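Local coordinates for penicillin binding protein 2X (Streptococcus thermophilus, PDB 5U47), which probably acts as a transpeptidase that cross-links peptidoglycan strands during septal wall synthesis and is a target of beta-lactam antibiotics, at residues A[286-290]-A[388-394]; A[303-307]-A[460-465]; A[434-440]-A[610-615]; A[456-460]-A[654-658]; A[660-664]-A[676-680]. The protein carries 1 engineered substitution. One frame throughout, in Å; residues are numbered along the deposited sequence. Where two conformers were deposited one is given.

Contact 1 of 5, residues A[286-290]-A[388-394]; sequences LYEAQ and MVGESSG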
# COMPACT_ATOMS: atom_id res chain seq x y z
N LEU A 286 1.90 6.90 0.88
CA LEU A 286 2.62 5.75 0.37
C LEU A 286 2.68 5.76 -1.15
O LEU A 286 3.73 5.47 -1.73
CB LEU A 286 1.98 4.45 0.86
CG LEU A 286 2.64 3.15 0.40
CD1 LEU A 286 4.12 3.07 0.79
CD2 LEU A 286 1.89 1.97 0.95
N TYR A 287 1.57 6.08 -1.81
CA TYR A 287 1.54 5.96 -3.28
C TYR A 287 0.91 7.09 -4.10
O TYR A 287 0.94 7.01 -5.33
CB TYR A 287 0.87 4.62 -3.67
CG TYR A 287 -0.50 4.47 -3.11
CD1 TYR A 287 -1.60 5.01 -3.75
CD2 TYR A 287 -0.70 3.81 -1.90
CE1 TYR A 287 -2.89 4.88 -3.22
CE2 TYR A 287 -1.96 3.68 -1.37
CZ TYR A 287 -3.06 4.21 -2.05
OH TYR A 287 -4.30 4.11 -1.50
N GLU A 288 0.36 8.11 -3.45
CA GLU A 288 -0.26 9.23 -4.18
C GLU A 288 0.62 10.46 -4.19
O GLU A 288 0.83 11.06 -5.25
CB GLU A 288 -1.62 9.59 -3.59
CG GLU A 288 -2.67 8.52 -3.78
CD GLU A 288 -4.03 8.94 -3.28
OE1 GLU A 288 -4.09 9.88 -2.46
OE2 GLU A 288 -5.02 8.31 -3.72
N ALA A 289 1.11 10.84 -3.02
CA ALA A 289 1.95 12.04 -2.90
C ALA A 289 3.21 11.96 -3.78
O ALA A 289 3.89 10.94 -3.78
CB ALA A 289 2.37 12.24 -1.44
N GLN A 290 3.48 13.02 -4.54
CA GLN A 290 4.70 13.12 -5.35
C GLN A 290 5.58 14.17 -4.70
O GLN A 290 5.09 15.23 -4.35
CB GLN A 290 4.41 13.54 -6.78
CG GLN A 290 3.67 12.46 -7.56
CD GLN A 290 3.46 12.81 -9.01
OE1 GLN A 290 3.28 11.93 -9.84
NE2 GLN A 290 3.46 14.10 -9.32
N MET A 388 -2.67 -0.83 -5.64
CA MET A 388 -3.57 0.22 -5.19
C MET A 388 -4.08 1.04 -6.36
O MET A 388 -3.37 1.20 -7.36
CB MET A 388 -2.86 1.17 -4.23
CG MET A 388 -2.47 0.57 -2.91
SD MET A 388 -3.86 0.14 -1.85
CE MET A 388 -3.00 -0.30 -0.34
N VAL A 389 -5.31 1.55 -6.26
CA VAL A 389 -5.83 2.44 -7.29
C VAL A 389 -5.48 3.87 -6.88
O VAL A 389 -5.37 4.17 -5.69
CB VAL A 389 -7.35 2.28 -7.52
CG1 VAL A 389 -7.66 0.84 -7.94
CG2 VAL A 389 -8.14 2.68 -6.28
N GLY A 390 -5.30 4.73 -7.88
CA GLY A 390 -4.90 6.14 -7.68
C GLY A 390 -3.42 6.37 -7.40
O GLY A 390 -3.04 7.34 -6.74
N GLU A 391 -2.57 5.47 -7.86
CA GLU A 391 -1.13 5.64 -7.64
C GLU A 391 -0.59 6.70 -8.61
O GLU A 391 -0.98 6.72 -9.77
CB GLU A 391 -0.40 4.32 -7.87
CG GLU A 391 1.09 4.38 -7.62
CD GLU A 391 1.83 3.10 -7.98
OE1 GLU A 391 1.25 2.24 -8.70
OE2 GLU A 391 3.01 2.99 -7.57
N SER A 392 0.33 7.55 -8.14
CA SER A 392 0.97 8.57 -8.99
C SER A 392 2.20 7.96 -9.64
O SER A 392 2.75 6.95 -9.15
CB SER A 392 1.35 9.79 -8.16
OG SER A 392 0.20 10.38 -7.60
N SER A 393 2.66 8.58 -10.73
CA SER A 393 3.82 8.08 -11.48
C SER A 393 5.14 8.78 -11.23
O SER A 393 6.19 8.28 -11.63
CB SER A 393 3.50 8.12 -12.97
OG SER A 393 2.41 7.27 -13.24
N GLY A 394 5.11 9.92 -10.55
CA GLY A 394 6.31 10.69 -10.36
C GLY A 394 6.60 11.46 -11.66
O GLY A 394 5.83 11.38 -12.64
O HOH W 1 -6.19 3.23 -3.22
O HOH W 2 1.48 10.89 -11.60
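With CG of Tyr287 held between its own backbone N and carbonyl carbon (chi1 57°), the phenol ring swings onto Met388, whose side chain bends at chi2 (-68°) and crosses it at about a right angle. CB of Met388 sits over the middle of one ring face, 3.7 Å from the Tyr287 ring centroid, and CG follows toward CE2. The sulfur lies obliquely, 42° off the ring normal, which makes a Met-aromatic contact. The phenol OH of Tyr287 shares a water with the carbonyl O of Val389.

Backbone polarity takes over further along. Ser392 N donates to Tyr287 O at 2.9 Å in a nearly straight bond, while Ser392 OG gives its proton to Glu288 O at 2.5 Å, on a lone pair in the carbonyl plane. One serine thus engages two successive carbonyls. Gln290, extended, brings OE1 to Gly394 N at 2.8 Å; the donor stands well above the amide plane, and a second water joins OE1 to Ser393 N. Glu391 sends its carboxylate elsewhere, to Thr384 and Arg385 N. Two irregular segments laced by main-chain and side-chain bonds form a loop-to-loop junction within the transpeptidase domain, beside helix 416-427.

Contact 2 of 5, residues A[303-307]-A[460-465]; sequences SAAIN and PVSKQA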
# COMPACT_ATOMS: atom_id res chain seq x y z
N SER A 303 25.41 3.84 -5.81
CA SER A 303 25.40 2.46 -6.33
C SER A 303 25.72 2.44 -7.82
O SER A 303 26.39 1.52 -8.29
CB SER A 303 24.06 1.76 -6.09
OG SER A 303 23.01 2.28 -6.88
N ALA A 304 25.22 3.44 -8.54
CA ALA A 304 25.45 3.56 -9.98
C ALA A 304 26.92 3.89 -10.27
O ALA A 304 27.53 3.32 -11.17
CB ALA A 304 24.55 4.63 -10.58
N ALA A 305 27.48 4.81 -9.48
CA ALA A 305 28.88 5.17 -9.64
C ALA A 305 29.77 3.96 -9.41
O ALA A 305 30.74 3.75 -10.15
CB ALA A 305 29.26 6.29 -8.68
N ILE A 306 29.45 3.16 -8.39
CA ILE A 306 30.25 1.96 -8.10
C ILE A 306 30.08 0.94 -9.22
O ILE A 306 31.07 0.37 -9.70
CB ILE A 306 29.89 1.36 -6.73
CG1 ILE A 306 30.31 2.33 -5.62
CG2 ILE A 306 30.58 0.00 -6.55
CD1 ILE A 306 29.82 1.97 -4.23
N ASN A 307 28.83 0.74 -9.65
CA ASN A 307 28.52 -0.20 -10.72
C ASN A 307 29.14 0.22 -12.08
O ASN A 307 29.49 -0.62 -12.89
CB ASN A 307 27.01 -0.36 -10.90
CG ASN A 307 26.66 -1.65 -11.60
OD1 ASN A 307 26.90 -2.73 -11.07
ND2 ASN A 307 26.07 -1.54 -12.78
N PRO A 460 19.16 -3.30 -11.26
CA PRO A 460 19.83 -2.07 -11.64
C PRO A 460 21.35 -2.06 -11.43
O PRO A 460 22.05 -1.42 -12.21
CB PRO A 460 19.16 -0.99 -10.77
CG PRO A 460 18.19 -1.66 -9.90
CD PRO A 460 18.11 -3.10 -10.24
N VAL A 461 21.85 -2.76 -10.40
CA VAL A 461 23.29 -2.79 -10.10
C VAL A 461 23.72 -4.19 -9.69
O VAL A 461 22.90 -5.05 -9.41
CB VAL A 461 23.67 -1.77 -8.99
CG1 VAL A 461 23.32 -0.35 -9.41
CG2 VAL A 461 22.98 -2.11 -7.68
N SER A 462 25.03 -4.41 -9.68
CA SER A 462 25.58 -5.70 -9.30
C SER A 462 25.47 -5.93 -7.79
O SER A 462 25.23 -5.01 -7.01
CB SER A 462 27.04 -5.78 -9.70
OG SER A 462 27.84 -4.92 -8.88
N LYS A 463 25.66 -7.18 -7.41
CA LYS A 463 25.68 -7.58 -6.01
C LYS A 463 26.80 -6.84 -5.27
O LYS A 463 26.62 -6.36 -4.13
CB LYS A 463 25.92 -9.09 -5.94
CG LYS A 463 26.19 -9.67 -4.57
CD LYS A 463 26.38 -11.18 -4.70
CE LYS A 463 26.88 -11.81 -3.42
NZ LYS A 463 25.94 -11.61 -2.30
N GLN A 464 27.97 -6.76 -5.92
CA GLN A 464 29.12 -6.09 -5.32
C GLN A 464 28.85 -4.59 -5.13
O GLN A 464 29.16 -4.03 -4.08
CB GLN A 464 30.38 -6.33 -6.16
CG GLN A 464 31.64 -5.73 -5.56
CD GLN A 464 32.89 -5.98 -6.39
OE1 GLN A 464 32.86 -6.75 -7.35
NE2 GLN A 464 33.99 -5.33 -6.03
N ALA A 465 28.25 -3.94 -6.13
CA ALA A 465 27.92 -2.51 -6.01
C ALA A 465 26.93 -2.24 -4.86
O ALA A 465 27.10 -1.28 -4.09
CB ALA A 465 27.36 -1.97 -7.31
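Ser303 opens the contact from helix 297-308, its CB and OG lying against CG1 of Val461, with OG 3.7 Å from that methyl carbon. The hydroxyl is already bonded to Met300 O in its own helix and to Tyr378 OH, so toward Val461 it offers only van der Waals contact. The carbonyl O of Ser303, which accepts the helical bond from Asn307 N, also has CB of Ala465 beside it.

One turn along, Ile306 points at the start of helix 463-478. Its CG2 branch, anti to the backbone N, does the touching: Ile306 CG2 rests 3.7 Å from CA of Ala465 and close to that residue's methyl. Phe311, Glu468 and Tyr472 also pack on Ile306.

Asn307 carries the polar part. Its CG stands anti to the backbone N (chi1 -159°), which carries the amide across to the turn ahead of the second helix. There Asn307 OD1 accepts from Ser462 N at 2.9 Å, with an N-H...O angle of 157°; the donor approaches from above the amide plane, 52° out of it. The same oxygen lies beside CA of Val461, while ND2 is bonded to Tyr374 OH on helix 368-377.

Ser462 is the N-cap of helix 463-478, and its OG accepts from Ala465 N at 2.9 Å. Asn307 therefore fixes the residue that caps the helix: its amide holds the backbone N of Ser462, the serine hydroxyl satisfies a first-turn N-H, and the alanine methyl lets the two helices come close beside this small polar network.

Contact 3 of 5, residues A[434-440]-A[610-615]; sequences EPQFIKQ and RQNLVH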
# COMPACT_ATOMS: atom_id res chain seq x y z
N GLU A 434 9.28 -6.03 -6.29
CA GLU A 434 8.03 -5.27 -6.28
C GLU A 434 7.54 -5.20 -4.82
O GLU A 434 7.40 -6.25 -4.17
CB GLU A 434 7.00 -5.98 -7.14
CG GLU A 434 5.64 -5.31 -7.24
CD GLU A 434 5.60 -4.07 -8.12
OE1 GLU A 434 6.65 -3.48 -8.48
OE2 GLU A 434 4.47 -3.68 -8.45
N PRO A 435 7.27 -4.00 -4.29
CA PRO A 435 6.70 -3.93 -2.96
C PRO A 435 5.33 -4.62 -2.98
O PRO A 435 4.61 -4.51 -3.98
CB PRO A 435 6.56 -2.42 -2.71
CG PRO A 435 7.60 -1.81 -3.59
CD PRO A 435 7.54 -2.65 -4.83
N GLN A 436 5.01 -5.34 -1.90
CA GLN A 436 3.76 -6.10 -1.77
C GLN A 436 3.09 -5.81 -0.45
O GLN A 436 3.77 -5.66 0.59
CB GLN A 436 4.04 -7.61 -1.81
CG GLN A 436 4.50 -8.13 -3.16
CD GLN A 436 4.82 -9.62 -3.15
OE1 GLN A 436 5.07 -10.22 -2.09
NE2 GLN A 436 4.84 -10.21 -4.33
N PHE A 437 1.76 -5.78 -0.50
CA PHE A 437 0.92 -5.58 0.67
C PHE A 437 -0.13 -6.68 0.83
O PHE A 437 -0.85 -6.69 1.84
CB PHE A 437 0.28 -4.16 0.70
CG PHE A 437 -0.65 -3.89 -0.47
CD1 PHE A 437 -1.97 -4.30 -0.44
CD2 PHE A 437 -0.18 -3.21 -1.59
CE1 PHE A 437 -2.80 -4.05 -1.52
CE2 PHE A 437 -1.02 -2.96 -2.67
CZ PHE A 437 -2.33 -3.38 -2.63
N ILE A 438 -0.22 -7.61 -0.14
CA ILE A 438 -1.15 -8.76 -0.04
C ILE A 438 -0.36 -10.03 0.14
O ILE A 438 0.50 -10.37 -0.69
CB ILE A 438 -2.00 -8.96 -1.31
CG1 ILE A 438 -2.77 -7.69 -1.64
CG2 ILE A 438 -2.97 -10.14 -1.13
CD1 ILE A 438 -3.41 -7.71 -3.01
N LYS A 439 -0.68 -10.76 1.21
CA LYS A 439 -0.03 -12.02 1.52
C LYS A 439 -0.83 -13.19 0.96
O LYS A 439 -0.28 -14.15 0.46
CB LYS A 439 0.07 -12.20 3.04
CG LYS A 439 0.78 -13.46 3.54
CD LYS A 439 2.30 -13.38 3.36
CE LYS A 439 2.79 -13.73 1.96
NZ LYS A 439 4.03 -12.97 1.55
N GLN A 440 -2.14 -13.12 1.13
CA GLN A 440 -3.01 -14.21 0.69
C GLN A 440 -4.41 -13.71 0.45
O GLN A 440 -4.89 -12.86 1.18
CB GLN A 440 -3.03 -15.32 1.76
CG GLN A 440 -3.86 -16.54 1.43
CD GLN A 440 -3.84 -17.58 2.55
OE1 GLN A 440 -4.71 -17.55 3.40
NE2 GLN A 440 -2.84 -18.48 2.57
N ARG A 610 -1.88 -8.02 -10.16
CA ARG A 610 -1.17 -8.13 -8.87
C ARG A 610 -2.11 -8.30 -7.68
O ARG A 610 -1.76 -8.95 -6.70
CB ARG A 610 -0.23 -6.94 -8.62
CG ARG A 610 0.96 -6.96 -9.55
CD ARG A 610 2.09 -6.11 -9.02
NE ARG A 610 3.24 -6.29 -9.88
CZ ARG A 610 3.52 -5.57 -10.96
NH1 ARG A 610 2.75 -4.56 -11.35
NH2 ARG A 610 4.61 -5.89 -11.67
N GLN A 611 -3.31 -7.72 -7.75
CA GLN A 611 -4.31 -7.94 -6.70
C GLN A 611 -4.67 -9.42 -6.60
O GLN A 611 -5.05 -9.91 -5.53
CB GLN A 611 -5.56 -7.13 -6.98
CG GLN A 611 -5.31 -5.63 -6.90
CD GLN A 611 -6.46 -4.80 -7.40
OE1 GLN A 611 -7.44 -5.32 -7.93
NE2 GLN A 611 -6.34 -3.49 -7.25
N ASN A 612 -4.54 -10.11 -7.73
CA ASN A 612 -4.83 -11.52 -7.84
C ASN A 612 -3.56 -12.38 -7.78
O ASN A 612 -3.59 -13.57 -8.12
CB ASN A 612 -5.66 -11.79 -9.11
CG ASN A 612 -7.06 -11.18 -9.00
OD1 ASN A 612 -7.97 -11.81 -8.43
ND2 ASN A 612 -7.22 -9.94 -9.49
N LEU A 613 -2.48 -11.77 -7.33
CA LEU A 613 -1.21 -12.42 -7.11
C LEU A 613 -0.46 -12.93 -8.36
O LEU A 613 0.43 -13.77 -8.27
CB LEU A 613 -1.33 -13.49 -6.02
CG LEU A 613 -1.95 -12.97 -4.70
CD1 LEU A 613 -1.78 -14.02 -3.63
CD2 LEU A 613 -1.29 -11.68 -4.24
N VAL A 614 -0.79 -12.36 -9.50
CA VAL A 614 -0.07 -12.66 -10.73
C VAL A 614 1.09 -11.65 -10.77
O VAL A 614 1.02 -10.59 -10.13
CB VAL A 614 -1.00 -12.51 -11.93
CG1 VAL A 614 -0.26 -12.70 -13.24
CG2 VAL A 614 -2.14 -13.51 -11.79
N HIS A 615 2.19 -12.02 -11.45
CA HIS A 615 3.38 -11.15 -11.55
C HIS A 615 3.54 -10.73 -13.02
O HIS A 615 4.27 -11.39 -13.78
CB HIS A 615 4.66 -11.86 -11.07
CG HIS A 615 4.68 -12.18 -9.61
ND1 HIS A 615 5.67 -12.94 -9.04
CD2 HIS A 615 3.81 -11.89 -8.61
CE1 HIS A 615 5.44 -13.06 -7.74
NE2 HIS A 615 4.31 -12.43 -7.46
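Glu434 and Arg610 meet at about a right angle, with the carboxylate plane turned 38° from the guanidinium plane. OE2 of Glu434 sits over one face of the guanidinium, 3.1 Å above its plane and displaced toward the rim, and 3.2 Å from Arg610 NE. No N-H points at it, making this a salt bridge of charge alone. The glutamate gets there by bending at chi2 (75°), whereas the arginine reaches out extended from CG to NE. Its N-H groups have other partners: NH2 bridges to Glu455 and NH1 bonds to Arg385 O. The guanidinium would be expected to favour the ionised form of both glutamates.

The apolar half is set by Ile438, whose two arms divide the work. Ile438 CG2 touches CD2 of Leu613 at 3.9 Å, the two side chains passing at a slant, while Ile438 CD1 reaches over the end of the helix to lie 3.7 Å from Gln611 O. That carbonyl is buried here without a hydrogen-bond partner. Off to one side of both areas, Gln436 and His615 also cross at about a right angle, their flat groups 49° apart; NE2 of Gln436 is bonded to Lys453 O.

Leu613 has positive phi as the C-prime residue of a Schellman motif closing helix 602-611, with Val614 N reaching back to Leu609 O and Leu613 N to Arg610 O. Near its CD1, Lys439 and Gln440 both face Tyr219 of strand 217-220, a classic beta bulge. The contact sets the capped helix end of a PASTA domain against the start of strand 438-443 in the transpeptidase domain.

Contact 4 of 5, residues A[456-460]-A[654-658]; sequences VIGKP and DMYGW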
# COMPACT_ATOMS: atom_id res chain seq x y z
N VAL A 456 10.51 -10.55 -8.51
CA VAL A 456 11.75 -9.93 -9.00
C VAL A 456 11.39 -9.13 -10.24
O VAL A 456 10.76 -9.67 -11.15
CB VAL A 456 12.81 -11.00 -9.31
CG1 VAL A 456 14.01 -10.40 -10.00
CG2 VAL A 456 13.19 -11.76 -8.03
N ILE A 457 11.78 -7.87 -10.29
CA ILE A 457 11.38 -7.00 -11.40
C ILE A 457 12.51 -6.30 -12.13
O ILE A 457 12.24 -5.51 -13.05
CB ILE A 457 10.35 -5.94 -10.94
CG1 ILE A 457 10.93 -5.11 -9.81
CG2 ILE A 457 9.08 -6.63 -10.48
CD1 ILE A 457 10.08 -3.92 -9.45
N GLY A 458 13.76 -6.57 -11.73
CA GLY A 458 14.92 -5.98 -12.38
C GLY A 458 16.19 -6.12 -11.59
O GLY A 458 16.22 -6.69 -10.48
N LYS A 459 17.27 -5.61 -12.17
CA LYS A 459 18.58 -5.65 -11.53
C LYS A 459 19.37 -4.42 -11.96
O LYS A 459 20.14 -4.46 -12.93
CB LYS A 459 19.31 -6.95 -11.88
CG LYS A 459 20.61 -7.05 -11.11
CD LYS A 459 21.21 -8.42 -11.08
CE LYS A 459 22.44 -8.41 -10.18
NZ LYS A 459 23.26 -9.62 -10.43
N PRO A 460 19.16 -3.30 -11.26
CA PRO A 460 19.83 -2.07 -11.64
C PRO A 460 21.35 -2.06 -11.43
O PRO A 460 22.05 -1.42 -12.21
CB PRO A 460 19.16 -0.99 -10.77
CG PRO A 460 18.19 -1.66 -9.90
CD PRO A 460 18.11 -3.10 -10.24
N ASP A 654 15.06 -4.93 -19.27
CA ASP A 654 15.97 -5.52 -18.27
C ASP A 654 15.21 -6.83 -18.05
O ASP A 654 14.08 -6.83 -17.58
CB ASP A 654 16.04 -4.64 -17.01
CG ASP A 654 16.69 -5.32 -15.82
OD1 ASP A 654 17.05 -6.52 -15.89
OD2 ASP A 654 16.82 -4.63 -14.77
N MET A 655 15.83 -7.94 -18.45
CA MET A 655 15.17 -9.23 -18.42
C MET A 655 15.55 -10.06 -17.20
O MET A 655 15.20 -11.25 -17.13
CB MET A 655 15.49 -9.98 -19.73
CG MET A 655 15.01 -9.26 -20.99
SD MET A 655 15.69 -9.96 -22.52
CE MET A 655 14.94 -11.57 -22.50
N TYR A 656 16.23 -9.44 -16.24
CA TYR A 656 16.65 -10.18 -15.06
C TYR A 656 15.43 -10.79 -14.36
O TYR A 656 14.41 -10.13 -14.14
CB TYR A 656 17.44 -9.32 -14.08
CG TYR A 656 18.09 -10.16 -13.00
CD1 TYR A 656 17.37 -10.60 -11.89
CD2 TYR A 656 19.40 -10.56 -13.13
CE1 TYR A 656 17.96 -11.40 -10.92
CE2 TYR A 656 20.00 -11.35 -12.16
CZ TYR A 656 19.27 -11.77 -11.07
OH TYR A 656 19.88 -12.57 -10.14
N GLY A 657 15.53 -12.07 -14.03
CA GLY A 657 14.44 -12.77 -13.34
C GLY A 657 13.33 -13.34 -14.23
O GLY A 657 12.43 -14.00 -13.72
N TRP A 658 13.36 -13.07 -15.53
CA TRP A 658 12.37 -13.65 -16.45
C TRP A 658 12.48 -15.17 -16.53
O TRP A 658 13.59 -15.72 -16.55
CB TRP A 658 12.55 -13.12 -17.87
CG TRP A 658 12.07 -11.73 -18.12
CD1 TRP A 658 11.96 -10.73 -17.21
CD2 TRP A 658 11.75 -11.16 -19.39
NE1 TRP A 658 11.55 -9.58 -17.82
CE2 TRP A 658 11.40 -9.82 -19.16
CE3 TRP A 658 11.68 -11.67 -20.69
CZ2 TRP A 658 11.02 -8.95 -20.20
CZ3 TRP A 658 11.29 -10.80 -21.73
CH2 TRP A 658 10.97 -9.47 -21.48
O HOH W 3 11.61 -10.34 -13.75
O HOH W 4 22.32 -11.81 -9.49
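Hydrogen bonding across this contact centres on Asp654, whose two carboxylate oxygens serve the two segments separately. Asp654 OD2 accepts from Lys459 N at 2.8 Å on its syn lone pair, almost straight at 170°, with CA of Gly458 close by. Asp654 OD1 turns back to Tyr656 N at 3.1 Å, forming an Asx turn that steadies the carboxylate.

Face packing comes from Lys459. Extended throughout, with CG anti to the backbone N (chi1 -174°), it runs over the Tyr656 ring and lays CD of Lys459 3.3 Å from Tyr656 CE2, a CH-pi contact displaced toward the rim; CB covers the CG end. Apolar contact at the ring edge is made by CG1 of Val456, in the ring plane and 3.9 Å from Tyr656 CD1, and beside CA of Gly657.

Water completes the polar ends: one molecule accepts from Lys459 NZ at 2.6 Å and is also hydrogen-bonded to Tyr656 OH.

The type II turn from Met655 to Trp658 leads toward helix 660-670 of a PASTA domain, where Met655 packs on Val663 and Phe666. Across from it, short strand 456-458 pairs antiparallel with 432-433 in the transpeptidase domain, and the chain continues through Pro460 toward helix 463-478.

Contact 5 of 5, residues A[660-664]-A[676-680]; sequences KKNVE and YKGGK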
# COMPACT_ATOMS: atom_id res chain seq x y z
N LYS A 660 12.31 -18.73 -18.58
CA LYS A 660 12.71 -19.09 -19.94
C LYS A 660 11.50 -19.04 -20.89
O LYS A 660 11.60 -18.56 -22.01
CB LYS A 660 13.36 -20.48 -19.98
CG LYS A 660 13.90 -20.83 -21.36
CD LYS A 660 14.63 -22.16 -21.39
CE LYS A 660 15.18 -22.42 -22.79
NZ LYS A 660 16.12 -23.57 -22.82
N LYS A 661 10.35 -19.50 -20.41
CA LYS A 661 9.11 -19.45 -21.20
C LYS A 661 8.85 -18.03 -21.68
O LYS A 661 8.50 -17.80 -22.84
CB LYS A 661 7.92 -19.94 -20.36
CG LYS A 661 6.55 -19.92 -21.06
CD LYS A 661 5.47 -20.37 -20.07
CE LYS A 661 4.08 -20.43 -20.70
NZ LYS A 661 3.57 -19.11 -21.14
N ASN A 662 9.02 -17.06 -20.79
CA ASN A 662 8.81 -15.66 -21.16
C ASN A 662 9.89 -15.10 -22.10
O ASN A 662 9.57 -14.35 -23.02
CB ASN A 662 8.55 -14.82 -19.93
CG ASN A 662 7.18 -15.11 -19.33
OD1 ASN A 662 6.28 -15.54 -20.06
ND2 ASN A 662 7.02 -14.89 -18.02
N VAL A 663 11.14 -15.50 -21.91
CA VAL A 663 12.19 -15.11 -22.83
C VAL A 663 11.84 -15.64 -24.23
O VAL A 663 11.96 -14.92 -25.20
CB VAL A 663 13.58 -15.63 -22.41
CG1 VAL A 663 14.61 -15.28 -23.46
CG2 VAL A 663 14.00 -15.03 -21.07
N GLU A 664 11.39 -16.91 -24.30
CA GLU A 664 11.01 -17.53 -25.59
C GLU A 664 9.82 -16.83 -26.26
O GLU A 664 9.81 -16.65 -27.47
CB GLU A 664 10.65 -19.02 -25.41
CG GLU A 664 11.82 -19.93 -25.04
CD GLU A 664 11.44 -21.40 -24.97
OE1 GLU A 664 11.85 -22.10 -24.01
OE2 GLU A 664 10.72 -21.88 -25.88
N TYR A 676 20.88 -19.83 -25.25
CA TYR A 676 20.81 -20.01 -23.79
C TYR A 676 22.04 -20.65 -23.20
O TYR A 676 22.65 -21.52 -23.80
CB TYR A 676 19.59 -20.87 -23.39
CG TYR A 676 18.28 -20.23 -23.75
CD1 TYR A 676 17.70 -19.25 -22.93
CD2 TYR A 676 17.62 -20.59 -24.92
CE1 TYR A 676 16.50 -18.65 -23.27
CE2 TYR A 676 16.42 -19.99 -25.27
CZ TYR A 676 15.85 -19.04 -24.45
OH TYR A 676 14.67 -18.44 -24.81
N LYS A 677 22.39 -20.18 -22.00
CA LYS A 677 23.42 -20.79 -21.18
C LYS A 677 22.71 -21.14 -19.87
O LYS A 677 22.15 -20.27 -19.23
CB LYS A 677 24.55 -19.82 -20.84
CG LYS A 677 25.46 -19.39 -21.97
CD LYS A 677 26.47 -18.36 -21.49
CE LYS A 677 27.41 -18.90 -20.41
NZ LYS A 677 28.42 -17.88 -20.03
N GLY A 678 22.69 -22.41 -19.50
CA GLY A 678 22.06 -22.83 -18.24
C GLY A 678 20.86 -23.72 -18.45
O GLY A 678 20.36 -23.85 -19.56
N GLY A 679 20.40 -24.32 -17.34
CA GLY A 679 19.27 -25.26 -17.36
C GLY A 679 17.95 -24.57 -17.63
O GLY A 679 17.74 -23.45 -17.19
N LYS A 680 17.07 -25.27 -18.35
CA LYS A 680 15.75 -24.76 -18.76
C LYS A 680 14.84 -24.28 -17.61
O LYS A 680 14.02 -23.39 -17.79
CB LYS A 680 15.03 -25.81 -19.62
CG LYS A 680 13.58 -25.47 -19.96
CD LYS A 680 13.06 -26.22 -21.19
CE LYS A 680 13.65 -25.68 -22.48
NZ LYS A 680 13.07 -26.34 -23.68
O HOH W 5 18.05 -24.00 -21.10
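The Tyr676 ring has Lys660 spread over one face: CE stands above its centre, 3.6 Å from the ring centroid and only 9° off the normal. The ammonium follows, with NZ of Lys660 4.3 Å from the Tyr676 ring centroid, so a cation-pi interaction accompanies the CH-pi one. Val663 and Glu664 approach the phenol end obliquely. CG1 of Val663 is 3.4 Å from Tyr676 OH as the two side chains slide past each other in opposite directions, and CG of Glu664 crosses beside the same oxygen at 3.2 Å.

Lys660 owes its reach to a fully extended chain, CG anti to the backbone N (chi1 -175°). At the far end Lys660 NZ donates to a water at 2.6 Å, and that water donates in turn to Gly678 O, tying the lysine to the turn after the strand. Lys680 crosses it at about a right angle, CE of Lys680 3.3 Å from Lys660 NZ; the ammonium groups come within 4.2 Å of each other, Lys660 NZ to Lys680 NZ, and would be expected to repel, an effect that Glu664, near Lys680 but beyond salt-bridge range, may partly offset. Lys680 is poorly ordered, so its part is less certain.

The first turn of helix 660-670 thus lies against the end of strand 673-677, an outer strand of the three-stranded PASTA sheet. Leu705 of the adjoining strand 700-706 touches both Lys660 and Tyr676, while Val663 turns also to Trp658.

Overall arrangement
Contacts 1 and 2 both lie in the transpeptidase domain, with centres about 27 Å apart; contacts 3 and 4 join that domain to the two PASTA domains in turn, and contact 5 is internal to the second. Contact 1 closes along the chain before contact 3 opens, yet they meet where Met388 packs on Phe437. Contacts 3 and 4 touch through Glu434 and Ile457, their centres about 17 Å apart. Contact 4 shares Pro460 with contact 2, where strand 456-458 leads toward helix 463-478, and touches contact 5 through Met655, Trp658 and Val663. Residues 434-465 thus take part in contacts 2, 3 and 4, meeting both PASTA domains through 3 and 4 and helix 297-308 through 2.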